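Local atomic coordinates of Crov588 (Cafeteriavirus, PDB entry 6NYR), a protein that is of unknown function but folds into a nearly closed ring of leucine-rich repeats of the FNIP type, which may serve binding as in other leucine-rich-repeat proteins. Residues N461-L473 against L478-P492. Sequence-based numbering, arbitrary orientation.
Sequences NQKITENVLPNSL and LGHNFNQKIIENVLP
N461 and Q484 meet across two successive coils of a leucine-rich-repeat solenoid and illustrate how an asparagine joins one FNIP repeat to the next. N461 carries OD1 over to the following coil because CG swings beside its own carbonyl carbon (chi1 -172°). There two donors grip OD1 from opposite faces of its amide plane. One is the backbone N of N483, 2.9 Å from N461 OD1. The other is NE2 of Q484, also 2.9 Å from OD1, in a nearly straight bond. Neither donor lies in the carbonyl plane. The pattern recurs along the solenoid, since N439 OD1 receives N461 N and Q462 NE2 just as N483 OD1 receives N505 N and Q506 NE2. Midway along the coils a water donates to K485 O and accepts from I487 N; its approach to I464 O, which would bridge the coils, is doubtfully short.

Packing takes over inside. The F482 ring, which has L478 CD2 over the centre of one face, turns an edge to Q462 O, 3.4 Å from CE1. I464 spreads its two branches, CD1 reaching CE1 of F482 and CD2 of L478, while CG2 sits 3.6 Å from V490 CG1. At the outer turn, E466 and N489 run side by side. The far end is closed by P492, whose CD meets L469 CD1 at 3.7 Å and whose CG lies 3.8 Å from L473 CB.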
loop_
_atom_site.group_PDB
_atom_site.type_symbol
_atom_site.label_atom_id
_atom_site.label_comp_id
_atom_site.label_asym_id
_atom_site.label_seq_id
_atom_site.Cartn_x
_atom_site.Cartn_y
_atom_site.Cartn_z
ATOM N N ASN A 461 -2.922 31.981 -2.417
ATOM C CA ASN A 461 -2.565 32.951 -1.387
ATOM C C ASN A 461 -3.467 34.179 -1.508
ATOM O O ASN A 461 -3.006 35.323 -1.507
ATOM C CB ASN A 461 -1.086 33.325 -1.492
ATOM C CG ASN A 461 -0.612 34.179 -0.337
ATOM O OD1 ASN A 461 -1.201 34.165 0.741
ATOM N ND2 ASN A 461 0.458 34.932 -0.558
ATOM N N GLN A 462 -4.774 33.949 -1.593
ATOM C CA GLN A 462 -5.759 35.015 -1.668
ATOM C C GLN A 462 -6.527 35.111 -0.356
ATOM O O GLN A 462 -6.637 34.137 0.396
ATOM C CB GLN A 462 -6.747 34.789 -2.818
ATOM C CG GLN A 462 -6.125 34.723 -4.203
ATOM C CD GLN A 462 -5.444 36.016 -4.600
ATOM O OE1 GLN A 462 -5.835 37.100 -4.163
ATOM N NE2 GLN A 462 -4.425 35.908 -5.444
ATOM N N LYS A 463 -7.055 36.303 -0.088
ATOM C CA LYS A 463 -7.861 36.509 1.103
ATOM C C LYS A 463 -9.118 35.646 1.054
ATOM O O LYS A 463 -9.667 35.362 -0.014
ATOM C CB LYS A 463 -8.263 37.979 1.234
ATOM C CG LYS A 463 -7.125 38.951 1.455
ATOM C CD LYS A 463 -7.677 40.371 1.593
ATOM C CE LYS A 463 -6.575 41.375 1.881
ATOM N NZ LYS A 463 -5.467 41.300 0.894
ATOM N N ILE A 464 -9.578 35.241 2.234
ATOM C CA ILE A 464 -10.844 34.536 2.400
ATOM C C ILE A 464 -11.685 35.389 3.341
ATOM O O ILE A 464 -11.399 35.462 4.543
ATOM C CB ILE A 464 -10.660 33.117 2.957
ATOM C CG1 ILE A 464 -9.642 32.343 2.122
ATOM C CG2 ILE A 464 -11.999 32.391 2.990
ATOM C CD1 ILE A 464 -9.332 30.954 2.655
ATOM N N THR A 465 -12.720 36.028 2.806
ATOM C CA THR A 465 -13.565 36.932 3.568
ATOM C C THR A 465 -14.836 36.204 4.003
ATOM O O THR A 465 -14.931 34.976 3.961
ATOM C CB THR A 465 -13.843 38.187 2.746
ATOM O OG1 THR A 465 -14.406 37.828 1.481
ATOM C CG2 THR A 465 -12.537 38.962 2.506
ATOM N N GLU A 466 -15.830 36.972 4.445
ATOM C CA GLU A 466 -16.993 36.391 5.104
ATOM C C GLU A 466 -17.903 35.650 4.129
ATOM O O GLU A 466 -17.970 35.961 2.937
ATOM C CB GLU A 466 -17.810 37.480 5.806
ATOM C CG GLU A 466 -17.069 38.235 6.887
ATOM C CD GLU A 466 -17.997 39.100 7.728
ATOM O OE1 GLU A 466 -19.096 38.626 8.087
ATOM O OE2 GLU A 466 -17.627 40.258 8.025
ATOM N N ASN A 467 -18.625 34.663 4.672
ATOM C CA ASN A 467 -19.618 33.875 3.934
ATOM C C ASN A 467 -19.090 33.413 2.579
ATOM O O ASN A 467 -19.856 33.213 1.633
ATOM C CB ASN A 467 -20.927 34.651 3.756
ATOM C CG ASN A 467 -22.100 33.748 3.397
ATOM O OD1 ASN A 467 -22.249 32.657 3.955
ATOM N ND2 ASN A 467 -22.932 34.195 2.460
ATOM N N VAL A 468 -17.777 33.237 2.477
ATOM C CA VAL A 468 -17.186 32.633 1.290
ATOM C C VAL A 468 -17.172 31.116 1.400
ATOM O O VAL A 468 -17.538 30.404 0.461
ATOM C CB VAL A 468 -15.760 33.184 1.068
ATOM C CG1 VAL A 468 -15.043 32.383 -0.020
ATOM C CG2 VAL A 468 -15.807 34.660 0.712
ATOM N N LEU A 469 -16.754 30.601 2.545
ATOM C CA LEU A 469 -16.640 29.162 2.733
ATOM C C LEU A 469 -18.021 28.545 2.927
ATOM O O LEU A 469 -18.880 29.134 3.591
ATOM C CB LEU A 469 -15.758 28.853 3.933
ATOM C CG LEU A 469 -14.300 29.306 3.815
ATOM C CD1 LEU A 469 -13.512 28.875 5.053
ATOM C CD2 LEU A 469 -13.647 28.783 2.547
ATOM N N PRO A 470 -18.265 27.379 2.333
ATOM C CA PRO A 470 -19.604 26.783 2.409
ATOM C C PRO A 470 -19.966 26.362 3.826
ATOM O O PRO A 470 -19.112 26.117 4.683
ATOM C CB PRO A 470 -19.519 25.567 1.474
ATOM C CG PRO A 470 -18.058 25.308 1.283
ATOM C CD PRO A 470 -17.357 26.623 1.449
ATOM N N ASN A 471 -21.280 26.277 4.059
ATOM C CA ASN A 471 -21.794 25.997 5.394
ATOM C C ASN A 471 -21.443 24.597 5.870
ATOM O O ASN A 471 -21.229 24.397 7.071
ATOM C CB ASN A 471 -23.314 26.185 5.411
ATOM C CG ASN A 471 -23.741 27.550 4.897
ATOM O OD1 ASN A 471 -24.638 27.661 4.060
ATOM N ND2 ASN A 471 -23.099 28.597 5.400
ATOM N N SER A 472 -21.374 23.627 4.965
ATOM C CA SER A 472 -21.170 22.236 5.337
ATOM C C SER A 472 -19.704 21.847 5.447
ATOM O O SER A 472 -19.413 20.676 5.708
ATOM C CB SER A 472 -21.874 21.326 4.324
ATOM O OG SER A 472 -21.811 21.886 3.022
ATOM N N LEU A 473 -18.781 22.789 5.272
ATOM C CA LEU A 473 -17.363 22.458 5.228
ATOM C C LEU A 473 -16.900 21.836 6.538
ATOM O O LEU A 473 -17.071 22.423 7.610
ATOM C CB LEU A 473 -16.540 23.711 4.936
ATOM C CG LEU A 473 -15.131 23.477 4.384
ATOM C CD1 LEU A 473 -15.209 22.921 2.967
ATOM C CD2 LEU A 473 -14.315 24.759 4.423
ATOM N N LEU A 478 -5.014 24.320 3.643
ATOM C CA LEU A 478 -4.371 25.413 2.929
ATOM C C LEU A 478 -2.938 25.018 2.599
ATOM O O LEU A 478 -2.316 24.210 3.295
ATOM C CB LEU A 478 -4.408 26.698 3.755
ATOM C CG LEU A 478 -5.839 27.196 3.976
ATOM C CD1 LEU A 478 -5.973 27.954 5.282
ATOM C CD2 LEU A 478 -6.286 28.067 2.806
ATOM N N GLY A 479 -2.418 25.602 1.522
ATOM C CA GLY A 479 -1.202 25.130 0.903
ATOM C C GLY A 479 0.032 25.909 1.315
ATOM O O GLY A 479 0.011 26.752 2.211
ATOM N N HIS A 480 1.131 25.606 0.619
ATOM C CA HIS A 480 2.444 26.118 0.993
ATOM C C HIS A 480 2.438 27.631 1.161
ATOM O O HIS A 480 2.950 28.160 2.154
ATOM C CB HIS A 480 3.474 25.705 -0.068
ATOM C CG HIS A 480 4.896 25.922 0.349
ATOM N ND1 HIS A 480 5.518 27.150 0.280
ATOM C CD2 HIS A 480 5.817 25.060 0.841
ATOM C CE1 HIS A 480 6.759 27.036 0.718
ATOM N NE2 HIS A 480 6.967 25.778 1.061
ATOM N N ASN A 481 1.875 28.347 0.190
ATOM C CA ASN A 481 2.062 29.786 0.119
ATOM C C ASN A 481 0.981 30.588 0.819
ATOM O O ASN A 481 1.110 31.816 0.901
ATOM C CB ASN A 481 2.143 30.239 -1.344
ATOM C CG ASN A 481 3.436 29.826 -2.008
ATOM O OD1 ASN A 481 4.283 29.175 -1.397
ATOM N ND2 ASN A 481 3.596 30.198 -3.274
ATOM N N PHE A 482 -0.072 29.954 1.321
ATOM C CA PHE A 482 -1.137 30.726 1.941
ATOM C C PHE A 482 -0.618 31.450 3.176
ATOM O O PHE A 482 -0.087 30.820 4.098
ATOM C CB PHE A 482 -2.317 29.846 2.330
ATOM C CG PHE A 482 -3.437 30.624 2.955
ATOM C CD1 PHE A 482 -4.325 31.332 2.165
ATOM C CD2 PHE A 482 -3.585 30.674 4.332
ATOM C CE1 PHE A 482 -5.346 32.063 2.735
ATOM C CE2 PHE A 482 -4.605 31.399 4.904
ATOM C CZ PHE A 482 -5.487 32.095 4.104
ATOM N N ASN A 483 -0.782 32.770 3.199
ATOM C CA ASN A 483 -0.324 33.583 4.319
ATOM C C ASN A 483 -1.167 34.858 4.402
ATOM O O ASN A 483 -0.665 35.982 4.364
ATOM C CB ASN A 483 1.163 33.893 4.167
ATOM C CG ASN A 483 1.772 34.462 5.430
ATOM O OD1 ASN A 483 1.211 34.330 6.519
ATOM N ND2 ASN A 483 2.928 35.100 5.296
ATOM N N GLN A 484 -2.482 34.687 4.525
ATOM C CA GLN A 484 -3.406 35.799 4.691
ATOM C C GLN A 484 -4.083 35.705 6.052
ATOM O O GLN A 484 -4.253 34.614 6.608
ATOM C CB GLN A 484 -4.473 35.824 3.578
ATOM C CG GLN A 484 -3.909 35.908 2.161
ATOM C CD GLN A 484 -3.051 37.140 1.920
ATOM O OE1 GLN A 484 -3.388 38.243 2.347
ATOM N NE2 GLN A 484 -1.930 36.951 1.231
ATOM N N LYS A 485 -4.446 36.868 6.592
ATOM C CA LYS A 485 -5.177 36.925 7.850
ATOM C C LYS A 485 -6.497 36.167 7.744
ATOM O O LYS A 485 -7.212 36.274 6.745
ATOM C CB LYS A 485 -5.459 38.381 8.226
ATOM C CG LYS A 485 -4.278 39.164 8.771
ATOM C CD LYS A 485 -4.679 40.625 8.990
ATOM C CE LYS A 485 -3.591 41.415 9.699
ATOM N NZ LYS A 485 -2.400 41.656 8.837
ATOM N N ILE A 486 -6.814 35.393 8.781
ATOM C CA ILE A 486 -8.111 34.731 8.922
ATOM C C ILE A 486 -8.890 35.443 10.022
ATOM O O ILE A 486 -8.436 35.523 11.169
ATOM C CB ILE A 486 -7.963 33.228 9.209
ATOM C CG1 ILE A 486 -7.026 32.612 8.168
ATOM C CG2 ILE A 486 -9.327 32.563 9.206
ATOM C CD1 ILE A 486 -6.965 31.096 8.183
ATOM N N ILE A 487 -10.062 35.957 9.665
ATOM C CA ILE A 487 -10.800 36.898 10.493
ATOM C C ILE A 487 -12.049 36.226 11.063
ATOM O O ILE A 487 -12.400 35.100 10.712
ATOM C CB ILE A 487 -11.182 38.160 9.689
ATOM C CG1 ILE A 487 -9.927 38.802 9.083
ATOM C CG2 ILE A 487 -11.924 39.182 10.529
ATOM C CD1 ILE A 487 -8.831 39.098 10.097
ATOM N N GLU A 488 -12.701 36.935 11.985
ATOM C CA GLU A 488 -14.004 36.543 12.503
ATOM C C GLU A 488 -14.990 36.275 11.375
ATOM O O GLU A 488 -15.018 36.989 10.370
ATOM C CB GLU A 488 -14.545 37.656 13.413
ATOM C CG GLU A 488 -15.632 37.239 14.382
ATOM C CD GLU A 488 -15.616 38.063 15.664
ATOM O OE1 GLU A 488 -14.671 38.859 15.859
ATOM O OE2 GLU A 488 -16.557 37.921 16.471
ATOM N N ASN A 489 -15.799 35.232 11.551
ATOM C CA ASN A 489 -16.912 34.934 10.650
ATOM C C ASN A 489 -16.420 34.572 9.252
ATOM O O ASN A 489 -17.053 34.909 8.249
ATOM C CB ASN A 489 -17.900 36.103 10.565
ATOM C CG ASN A 489 -18.569 36.415 11.890
ATOM O OD1 ASN A 489 -19.076 35.521 12.573
ATOM N ND2 ASN A 489 -18.579 37.690 12.259
ATOM N N VAL A 490 -15.293 33.875 9.175
ATOM C CA VAL A 490 -14.805 33.310 7.923
ATOM C C VAL A 490 -14.905 31.789 7.926
ATOM O O VAL A 490 -15.449 31.193 6.998
ATOM C CB VAL A 490 -13.356 33.768 7.636
ATOM C CG1 VAL A 490 -12.812 33.070 6.401
ATOM C CG2 VAL A 490 -13.303 35.282 7.470
ATOM N N LEU A 491 -14.415 31.148 8.980
ATOM C CA LEU A 491 -14.478 29.693 9.084
ATOM C C LEU A 491 -15.885 29.265 9.484
ATOM O O LEU A 491 -16.414 29.753 10.488
ATOM C CB LEU A 491 -13.451 29.194 10.098
ATOM C CG LEU A 491 -12.004 29.565 9.762
ATOM C CD1 LEU A 491 -11.062 29.252 10.922
ATOM C CD2 LEU A 491 -11.529 28.883 8.484
ATOM N N PRO A 492 -16.520 28.367 8.732
ATOM C CA PRO A 492 -17.916 28.010 9.021
ATOM C C PRO A 492 -18.042 27.157 10.277
ATOM O O PRO A 492 -17.062 26.681 10.855
ATOM C CB PRO A 492 -18.366 27.246 7.771
ATOM C CG PRO A 492 -17.101 26.695 7.188
ATOM C CD PRO A 492 -16.001 27.676 7.530
HETATM O O HOH W 1 -10.198 36.007 6.638
#